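Local coordinates for protein BugD (Bordetella pertussis Tohama I, PDB 2F5X) that binds aspartic acid as a periplasmic solute receptor of the tripartite tricarboxylate transporter family, probably to present the ligand for uptake, at residues A[19-24]-A[77-82]; A[100-105]-A[240-245]; A[236-241]-A[287-292]. All blocks are in the same frame, centred on the assembly; numbering follows the deposited sequence.

Contact 1 (A[19-24]-A[77-82]); sequences VNMVVP and ILLMHA. With ASP (aspartic acid), chain D.
N20, V22, I77 and L79 tie the two strands together through their backbones. I77 N donates to N20 O at 2.8 Å, V22 N to I77 O, and L79 N to V22 O at 2.9 Å. This is the staggered ladder of a parallel sheet. On one face, I77 CD1 sits 3.8 Å from M21 CE and also meets V19 CG1. The selenomethionine M21 bends at chi3 (-70°), which turns CE toward I77 CD1; its SE rests on L79 CB. On the face of V22 and L78, P24 CG touches L78 CD1 at 3.6 Å. The same P24 CG lies 3.8 Å from M80 SE. Beyond the ladder, H81 NE2 donates to OD2 of the bound aspartic acid at 2.7 Å. The bond is bent, with 141° at the hydrogen. H81 ND1 bonds to the backbone N of G83, which fixes the ring's rotation. T31, A150, S151, T174 and Q192 also hydrogen-bond the ligand. Strand 19-23 lies between strands 50-54 and 76-81, and strand 76-81 pairs in turn with strand 236-244. Helix 30-46 packs on M21, V23 and L79 through A35. Helix 61-68 packs on V22 and L78 through V67.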
loop_
_atom_site.group_PDB
_atom_site.type_symbol
_atom_site.label_atom_id
_atom_site.label_comp_id
_atom_site.label_asym_id
_atom_site.label_seq_id
_atom_site.Cartn_x
_atom_site.Cartn_y
_atom_site.Cartn_z
ATOM N N VAL A 19 9.403 -19.193 7.829
ATOM C CA VAL A 19 9.474 -18.449 6.569
ATOM C C VAL A 19 9.475 -16.962 6.885
ATOM O O VAL A 19 8.597 -16.478 7.609
ATOM C CB VAL A 19 8.274 -18.789 5.664
ATOM C CG1 VAL A 19 8.246 -17.903 4.409
ATOM C CG2 VAL A 19 8.300 -20.262 5.272
ATOM N N ASN A 20 10.457 -16.247 6.343
ATOM C CA ASN A 20 10.531 -14.794 6.520
ATOM C C ASN A 20 9.710 -14.078 5.476
ATOM O O ASN A 20 9.888 -14.316 4.275
ATOM C CB ASN A 20 11.976 -14.306 6.449
ATOM C CG ASN A 20 12.847 -14.884 7.557
ATOM O OD1 ASN A 20 13.966 -15.346 7.309
ATOM N ND2 ASN A 20 12.341 -14.857 8.784
HETATM N N MSE A 21 8.813 -13.208 5.945
HETATM C CA MSE A 21 7.978 -12.400 5.067
HETATM C C MSE A 21 8.445 -10.957 5.181
HETATM O O MSE A 21 8.310 -10.328 6.231
HETATM C CB MSE A 21 6.506 -12.529 5.460
HETATM C CG MSE A 21 5.619 -11.370 4.999
HETATM SE SE MSE A 21 3.732 -11.729 5.270
HETATM C CE MSE A 21 3.764 -12.928 4.027
ATOM N N VAL A 22 9.019 -10.443 4.102
ATOM C CA VAL A 22 9.526 -9.073 4.085
ATOM C C VAL A 22 8.412 -8.094 3.728
ATOM O O VAL A 22 7.733 -8.251 2.707
ATOM C CB VAL A 22 10.711 -8.938 3.089
ATOM C CG1 VAL A 22 11.163 -7.465 2.913
ATOM C CG2 VAL A 22 11.874 -9.856 3.525
ATOM N N VAL A 23 8.247 -7.089 4.583
ATOM C CA VAL A 23 7.349 -5.961 4.356
ATOM C C VAL A 23 8.259 -4.745 4.146
ATOM O O VAL A 23 8.980 -4.368 5.068
ATOM C CB VAL A 23 6.457 -5.740 5.602
ATOM C CG1 VAL A 23 5.715 -4.402 5.531
ATOM C CG2 VAL A 23 5.474 -6.885 5.747
ATOM N N PRO A 24 8.298 -4.171 2.940
ATOM C CA PRO A 24 9.218 -3.054 2.652
ATOM C C PRO A 24 8.899 -1.695 3.293
ATOM O O PRO A 24 9.188 -0.650 2.697
ATOM C CB PRO A 24 9.151 -2.952 1.123
ATOM C CG PRO A 24 8.710 -4.361 0.686
ATOM C CD PRO A 24 7.608 -4.621 1.717
ATOM N N ILE A 77 10.076 -14.481 1.447
ATOM C CA ILE A 77 8.982 -14.071 0.570
ATOM C C ILE A 77 8.672 -12.598 0.769
ATOM O O ILE A 77 9.062 -12.001 1.785
ATOM C CB ILE A 77 7.723 -14.965 0.757
ATOM C CG1 ILE A 77 7.143 -14.821 2.169
ATOM C CG2 ILE A 77 8.063 -16.418 0.445
ATOM C CD1 ILE A 77 5.853 -15.636 2.406
ATOM N N LEU A 78 7.993 -12.011 -0.216
ATOM C CA LEU A 78 7.716 -10.583 -0.206
ATOM C C LEU A 78 6.224 -10.343 -0.078
ATOM O O LEU A 78 5.443 -10.950 -0.801
ATOM C CB LEU A 78 8.217 -9.959 -1.515
ATOM C CG LEU A 78 7.921 -8.475 -1.736
ATOM C CD1 LEU A 78 8.751 -7.633 -0.768
ATOM C CD2 LEU A 78 8.207 -8.102 -3.193
ATOM N N LEU A 79 5.831 -9.466 0.845
ATOM C CA LEU A 79 4.475 -8.929 0.828
ATOM C C LEU A 79 4.591 -7.462 0.466
ATOM O O LEU A 79 5.162 -6.669 1.218
ATOM C CB LEU A 79 3.747 -9.101 2.168
ATOM C CG LEU A 79 2.309 -8.544 2.079
ATOM C CD1 LEU A 79 1.339 -9.523 1.353
ATOM C CD2 LEU A 79 1.781 -8.147 3.433
HETATM N N MSE A 80 4.075 -7.109 -0.701
HETATM C CA MSE A 80 4.219 -5.751 -1.207
HETATM C C MSE A 80 2.945 -5.335 -1.929
HETATM O O MSE A 80 2.199 -6.180 -2.416
HETATM C CB MSE A 80 5.451 -5.671 -2.132
HETATM C CG MSE A 80 5.801 -4.269 -2.677
HETATM SE SE MSE A 80 5.915 -2.863 -1.319
HETATM C CE MSE A 80 6.048 -1.335 -2.552
ATOM N N HIS A 81 2.715 -4.030 -1.999
ATOM C CA HIS A 81 1.503 -3.488 -2.591
ATOM C C HIS A 81 1.735 -2.906 -3.982
ATOM O O HIS A 81 2.803 -3.115 -4.573
ATOM C CB HIS A 81 0.841 -2.492 -1.632
ATOM C CG HIS A 81 1.681 -1.299 -1.285
ATOM N ND1 HIS A 81 2.340 -0.539 -2.232
ATOM C CD2 HIS A 81 1.928 -0.710 -0.091
ATOM C CE1 HIS A 81 2.955 0.467 -1.635
ATOM N NE2 HIS A 81 2.723 0.385 -0.334
ATOM N N ALA A 82 0.733 -2.195 -4.500
ATOM C CA ALA A 82 0.752 -1.620 -5.849
ATOM C C ALA A 82 1.992 -0.772 -6.161
ATOM O O ALA A 82 2.311 -0.543 -7.333
ATOM C CB ALA A 82 -0.526 -0.803 -6.095
HETATM N N ASP D . 1.995 0.698 2.690
HETATM C CA ASP D . 3.087 1.536 3.269
HETATM C C ASP D . 3.391 1.149 4.708
HETATM O O ASP D . 3.925 1.965 5.483
HETATM C CB ASP D . 2.723 3.013 3.197
HETATM C CG ASP D . 2.645 3.519 1.780
HETATM O OD1 ASP D . 2.138 4.650 1.592
HETATM O OD2 ASP D . 3.069 2.852 0.801
HETATM O OXT ASP D . 3.091 0.015 5.081
#

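Contact 2 (A[100-105]-A[240-245]); sequences TSFEPI and GMWAPK
F102 and W242 form the tight part of this antiparallel pairing. F102 CB packs against W242 CD1 at 3.5 Å. The F102 ring and the five-membered ring of W242 meet obliquely, with planes at 52° and centroids 5.1 Å apart. F102 CG lies anti to the carbonyl carbon (chi1 -60°), and A243 O comes to the edge of the ring. P104 flanks the same indole, its CA 3.7 Å from W242 CD1. Four backbone bonds hold the ladder. E103 N donates to A243 O, and A243 N donates back to E103 O at 2.9 Å and 176°. I105 N bonds to M241 O, and K245 N to S101 O. P104 and P244 both sit in non-hydrogen-bonded pairs, so their missing N-H groups interrupt nothing in this ladder. I105 packs its CB on M241 CG at 4.1 Å, and its CD1 approaches A243 CB.

The K245 end is looser and faces solvent. A water donates to T100 O at 2.8 Å and accepts from K245 NZ. The carbon chain of K245 runs beside T100 O, with CD at 3.4 Å. E103 OE2 is not in contact with K245 NZ. It accepts instead from the backbone N of G246.

Helices 61-68 and 249-263 cover F102 and I105 respectively, and F84 stacks on W242. Strand 236-244 pairs antiparallel with strands 76-81 and 102-117, while strand 102-117 also pairs with strands 188-192 and 206-210. Such long shared strands are consistent with the crossover between the two lobes of a periplasmic binding protein.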
loop_
_atom_site.group_PDB
_atom_site.type_symbol
_atom_site.label_atom_id
_atom_site.label_comp_id
_atom_site.label_asym_id
_atom_site.label_seq_id
_atom_site.Cartn_x
_atom_site.Cartn_y
_atom_site.Cartn_z
ATOM N N THR A 100 9.910 -10.260 -14.054
ATOM C CA THR A 100 10.795 -11.439 -14.038
ATOM C C THR A 100 11.580 -11.703 -12.758
ATOM O O THR A 100 12.091 -12.807 -12.583
ATOM C CB THR A 100 11.802 -11.420 -15.212
ATOM O OG1 THR A 100 12.650 -10.267 -15.095
ATOM C CG2 THR A 100 11.097 -11.283 -16.556
ATOM N N SER A 101 11.703 -10.717 -11.874
ATOM C CA SER A 101 12.536 -10.914 -10.683
ATOM C C SER A 101 11.981 -11.932 -9.688
ATOM O O SER A 101 12.716 -12.407 -8.815
ATOM C CB SER A 101 12.787 -9.581 -9.974
ATOM O OG SER A 101 13.738 -8.834 -10.696
ATOM N N PHE A 102 10.701 -12.268 -9.837
ATOM C CA PHE A 102 9.991 -13.085 -8.854
ATOM C C PHE A 102 9.175 -14.197 -9.482
ATOM O O PHE A 102 8.829 -14.141 -10.668
ATOM C CB PHE A 102 9.019 -12.205 -8.054
ATOM C CG PHE A 102 9.690 -11.086 -7.311
ATOM C CD1 PHE A 102 10.197 -11.289 -6.026
ATOM C CD2 PHE A 102 9.820 -9.830 -7.895
ATOM C CE1 PHE A 102 10.836 -10.242 -5.337
ATOM C CE2 PHE A 102 10.438 -8.792 -7.214
ATOM C CZ PHE A 102 10.952 -9.001 -5.934
ATOM N N GLU A 103 8.881 -15.214 -8.676
ATOM C CA GLU A 103 7.775 -16.120 -8.950
ATOM C C GLU A 103 6.573 -15.583 -8.161
ATOM O O GLU A 103 6.585 -15.589 -6.923
ATOM C CB GLU A 103 8.098 -17.553 -8.499
ATOM C CG GLU A 103 9.431 -18.126 -9.004
ATOM C CD GLU A 103 9.558 -18.171 -10.521
ATOM O OE1 GLU A 103 8.518 -18.102 -11.210
ATOM O OE2 GLU A 103 10.704 -18.280 -11.029
ATOM N N PRO A 104 5.540 -15.106 -8.855
ATOM C CA PRO A 104 4.352 -14.591 -8.158
ATOM C C PRO A 104 3.610 -15.724 -7.445
ATOM O O PRO A 104 3.553 -16.847 -7.975
ATOM C CB PRO A 104 3.493 -13.987 -9.284
ATOM C CG PRO A 104 3.979 -14.630 -10.543
ATOM C CD PRO A 104 5.420 -15.022 -10.325
ATOM N N ILE A 105 3.108 -15.442 -6.241
ATOM C CA ILE A 105 2.303 -16.411 -5.494
ATOM C C ILE A 105 0.816 -16.102 -5.650
ATOM O O ILE A 105 0.034 -16.974 -6.022
ATOM C CB ILE A 105 2.712 -16.461 -3.990
ATOM C CG1 ILE A 105 4.215 -16.715 -3.813
ATOM C CG2 ILE A 105 1.879 -17.515 -3.226
ATOM C CD1 ILE A 105 4.777 -17.924 -4.597
ATOM N N GLY A 240 0.239 -8.016 -3.128
ATOM C CA GLY A 240 0.602 -9.322 -3.661
ATOM C C GLY A 240 1.657 -10.000 -2.807
ATOM O O GLY A 240 2.290 -9.370 -1.958
HETATM N N MSE A 241 1.842 -11.295 -3.038
HETATM C CA MSE A 241 2.884 -12.056 -2.379
HETATM C C MSE A 241 3.737 -12.700 -3.466
HETATM O O MSE A 241 3.196 -13.259 -4.412
HETATM C CB MSE A 241 2.275 -13.124 -1.464
HETATM C CG MSE A 241 3.306 -14.012 -0.798
HETATM SE SE MSE A 241 2.443 -15.276 0.369
HETATM C CE MSE A 241 1.882 -14.101 1.661
ATOM N N TRP A 242 5.058 -12.588 -3.331
ATOM C CA TRP A 242 6.003 -13.114 -4.317
ATOM C C TRP A 242 7.128 -13.894 -3.639
ATOM O O TRP A 242 7.482 -13.619 -2.487
ATOM C CB TRP A 242 6.678 -11.958 -5.056
ATOM C CG TRP A 242 5.851 -11.101 -5.994
ATOM C CD1 TRP A 242 5.772 -11.223 -7.360
ATOM C CD2 TRP A 242 5.106 -9.925 -5.660
ATOM N NE1 TRP A 242 4.999 -10.217 -7.888
ATOM C CE2 TRP A 242 4.579 -9.399 -6.870
ATOM C CE3 TRP A 242 4.814 -9.260 -4.457
ATOM C CZ2 TRP A 242 3.776 -8.251 -6.910
ATOM C CZ3 TRP A 242 4.023 -8.106 -4.502
ATOM C CH2 TRP A 242 3.504 -7.625 -5.719
ATOM N N ALA A 243 7.720 -14.829 -4.380
ATOM C CA ALA A 243 8.971 -15.488 -3.994
ATOM C C ALA A 243 10.049 -15.092 -5.012
ATOM O O ALA A 243 9.708 -14.654 -6.110
ATOM C CB ALA A 243 8.783 -17.018 -3.974
ATOM N N PRO A 244 11.338 -15.246 -4.701
ATOM C CA PRO A 244 12.377 -14.906 -5.687
ATOM C C PRO A 244 12.308 -15.794 -6.924
ATOM O O PRO A 244 11.891 -16.952 -6.815
ATOM C CB PRO A 244 13.688 -15.180 -4.936
ATOM C CG PRO A 244 13.305 -15.127 -3.481
ATOM C CD PRO A 244 11.919 -15.709 -3.425
ATOM N N LYS A 245 12.708 -15.259 -8.075
ATOM C CA LYS A 245 12.836 -16.069 -9.292
ATOM C C LYS A 245 13.611 -17.349 -9.019
ATOM O O LYS A 245 14.650 -17.325 -8.358
ATOM C CB LYS A 245 13.547 -15.283 -10.403
ATOM C CG LYS A 245 13.693 -16.079 -11.706
ATOM C CD LYS A 245 14.454 -15.276 -12.750
ATOM C CE LYS A 245 14.902 -16.170 -13.906
ATOM N NZ LYS A 245 13.767 -16.825 -14.632
HETATM O O HOH W 1 11.415 -15.082 -14.068
#

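Contact 3 (A[236-241]-A[287-292]); sequences GIWHGM and EALQAK
K292 lies across one face of the W238 indole. Its CG sits 3.6 Å above the ring plane, over the centre, and makes a CH-pi contact with the five-membered ring. The two side chains slide past each other in opposite directions. K292 CG is anti to the backbone N (chi1 -177°), which carries it out from the helix to the indole. Bends at chi2 and chi3 place CD and CE, and CD stays near the pyrrole side, 4.0 Å from W238 NE1. NZ ends 5.6 Å from the centroid of the five-membered ring, so any cation-pi attraction is weak at most.

L289 meets the other end of the indole at about a right angle. Its CD1 touches W238 CZ3 at 3.9 Å, obliquely to the ring. The same methyl lies 4.0 Å from G240 CA and fills the place to which a CB on this glycine would point. This lets the helix come close, with the CA atoms of G240 and L289 6.6 Å apart. The second methyl, CD2, lies 3.2 Å from M241 O. W238 NE1 is hydrogen-bonded to Q296 OE1, one turn further along the helix than K292, which helps set the indole's rotation.

H239 starts off on the opposite side, and its NE2 bonds to T31 OG1 near the ligand. Helix 286-306 packs through L289 and K292 on the side of strand 236-244 that carries W238, as helices lie on the sheet in an alpha/beta fold. L289 also reaches P104 and L107 of strand 102-117, and M241 leans on I77 of strand 76-81.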
loop_
_atom_site.group_PDB
_atom_site.type_symbol
_atom_site.label_atom_id
_atom_site.label_comp_id
_atom_site.label_asym_id
_atom_site.label_seq_id
_atom_site.Cartn_x
_atom_site.Cartn_y
_atom_site.Cartn_z
ATOM N N GLY A 236 -6.967 2.023 -5.525
ATOM C CA GLY A 236 -7.083 0.844 -4.686
ATOM C C GLY A 236 -5.725 0.185 -4.562
ATOM O O GLY A 236 -5.111 -0.218 -5.569
ATOM N N ILE A 237 -5.239 0.076 -3.329
ATOM C CA ILE A 237 -3.895 -0.448 -3.117
ATOM C C ILE A 237 -3.964 -1.963 -2.961
ATOM O O ILE A 237 -4.141 -2.489 -1.852
ATOM C CB ILE A 237 -3.237 0.265 -1.916
ATOM C CG1 ILE A 237 -3.149 1.782 -2.187
ATOM C CG2 ILE A 237 -1.834 -0.303 -1.614
ATOM C CD1 ILE A 237 -2.371 2.196 -3.452
ATOM N N TRP A 238 -3.872 -2.660 -4.091
ATOM C CA TRP A 238 -3.808 -4.111 -4.058
ATOM C C TRP A 238 -2.457 -4.518 -3.482
ATOM O O TRP A 238 -1.476 -3.767 -3.564
ATOM C CB TRP A 238 -4.018 -4.724 -5.454
ATOM C CG TRP A 238 -3.081 -4.179 -6.508
ATOM C CD1 TRP A 238 -3.319 -3.133 -7.359
ATOM C CD2 TRP A 238 -1.776 -4.672 -6.832
ATOM N NE1 TRP A 238 -2.232 -2.935 -8.183
ATOM C CE2 TRP A 238 -1.275 -3.873 -7.890
ATOM C CE3 TRP A 238 -0.973 -5.720 -6.338
ATOM C CZ2 TRP A 238 -0.008 -4.082 -8.458
ATOM C CZ3 TRP A 238 0.291 -5.933 -6.909
ATOM C CH2 TRP A 238 0.760 -5.109 -7.951
ATOM N N HIS A 239 -2.436 -5.693 -2.868
ATOM C CA HIS A 239 -1.234 -6.278 -2.283
ATOM C C HIS A 239 -1.028 -7.658 -2.913
ATOM O O HIS A 239 -2.003 -8.380 -3.183
ATOM C CB HIS A 239 -1.404 -6.473 -0.771
ATOM C CG HIS A 239 -1.262 -5.217 0.045
ATOM N ND1 HIS A 239 -2.049 -4.099 -0.140
ATOM C CD2 HIS A 239 -0.440 -4.928 1.083
ATOM C CE1 HIS A 239 -1.705 -3.170 0.734
ATOM N NE2 HIS A 239 -0.731 -3.648 1.490
ATOM N N GLY A 240 0.239 -8.016 -3.128
ATOM C CA GLY A 240 0.602 -9.322 -3.661
ATOM C C GLY A 240 1.657 -10.000 -2.807
ATOM O O GLY A 240 2.290 -9.370 -1.958
HETATM N N MSE A 241 1.842 -11.295 -3.038
HETATM C CA MSE A 241 2.884 -12.056 -2.379
HETATM C C MSE A 241 3.737 -12.700 -3.466
HETATM O O MSE A 241 3.196 -13.259 -4.412
HETATM C CB MSE A 241 2.275 -13.124 -1.464
HETATM C CG MSE A 241 3.306 -14.012 -0.798
HETATM SE SE MSE A 241 2.443 -15.276 0.369
HETATM C CE MSE A 241 1.882 -14.101 1.661
ATOM N N GLU A 287 -1.150 -16.650 -11.592
ATOM C CA GLU A 287 -1.645 -16.036 -12.825
ATOM C C GLU A 287 -2.364 -14.710 -12.584
ATOM O O GLU A 287 -2.201 -13.757 -13.356
ATOM C CB GLU A 287 -2.545 -17.016 -13.573
ATOM C CG GLU A 287 -1.801 -18.257 -14.068
ATOM C CD GLU A 287 -1.765 -19.423 -13.077
ATOM O OE1 GLU A 287 -2.221 -19.306 -11.909
ATOM O OE2 GLU A 287 -1.264 -20.495 -13.484
ATOM N N ALA A 288 -3.159 -14.643 -11.515
ATOM C CA ALA A 288 -3.899 -13.424 -11.197
ATOM C C ALA A 288 -2.941 -12.291 -10.832
ATOM O O ALA A 288 -3.118 -11.152 -11.274
ATOM C CB ALA A 288 -4.903 -13.673 -10.079
ATOM N N LEU A 289 -1.915 -12.605 -10.047
ATOM C CA LEU A 289 -0.939 -11.588 -9.663
ATOM C C LEU A 289 -0.113 -11.133 -10.872
ATOM O O LEU A 289 0.112 -9.934 -11.060
ATOM C CB LEU A 289 -0.051 -12.081 -8.516
ATOM C CG LEU A 289 1.034 -11.102 -8.032
ATOM C CD1 LEU A 289 0.411 -9.765 -7.634
ATOM C CD2 LEU A 289 1.816 -11.708 -6.875
ATOM N N GLN A 290 0.292 -12.087 -11.715
ATOM C CA GLN A 290 1.079 -11.756 -12.912
ATOM C C GLN A 290 0.267 -10.810 -13.809
ATOM O O GLN A 290 0.792 -9.809 -14.297
ATOM C CB GLN A 290 1.476 -13.039 -13.659
ATOM C CG GLN A 290 2.160 -12.821 -15.018
ATOM C CD GLN A 290 2.412 -14.126 -15.758
ATOM O OE1 GLN A 290 1.578 -15.039 -15.730
ATOM N NE2 GLN A 290 3.562 -14.217 -16.426
ATOM N N ALA A 291 -1.020 -11.121 -13.989
ATOM C CA ALA A 291 -1.915 -10.311 -14.828
ATOM C C ALA A 291 -2.091 -8.911 -14.244
ATOM O O ALA A 291 -2.126 -7.924 -14.983
ATOM C CB ALA A 291 -3.270 -10.988 -14.976
ATOM N N LYS A 292 -2.208 -8.834 -12.920
ATOM C CA LYS A 292 -2.350 -7.547 -12.241
ATOM C C LYS A 292 -1.133 -6.660 -12.492
ATOM O O LYS A 292 -1.277 -5.494 -12.859
ATOM C CB LYS A 292 -2.575 -7.741 -10.732
ATOM C CG LYS A 292 -2.817 -6.417 -9.954
ATOM C CD LYS A 292 -4.133 -5.730 -10.362
ATOM C CE LYS A 292 -5.366 -6.505 -9.914
ATOM N NZ LYS A 292 -6.624 -5.843 -10.376
#

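Contacts 1 and 3 are buried, while contact 2 is only partly so and opens to solvent at its K245 end. Contacts 1 and 2 join strands through backbone ladders, parallel in the first and antiparallel in the second. Contact 3 is a strand against a helix, held by side-chain packing. Strand 236-244 links all three: contacts 2 and 3 share G240 and M241, and its neighbour, strand 76-81, belongs to contact 1. M80 O and G240 N are probably hydrogen-bonded there. L289 of contact 3 packs on W242 and P104 of contact 2. Of the three, contact 1 holds the ligand-binding residue H81.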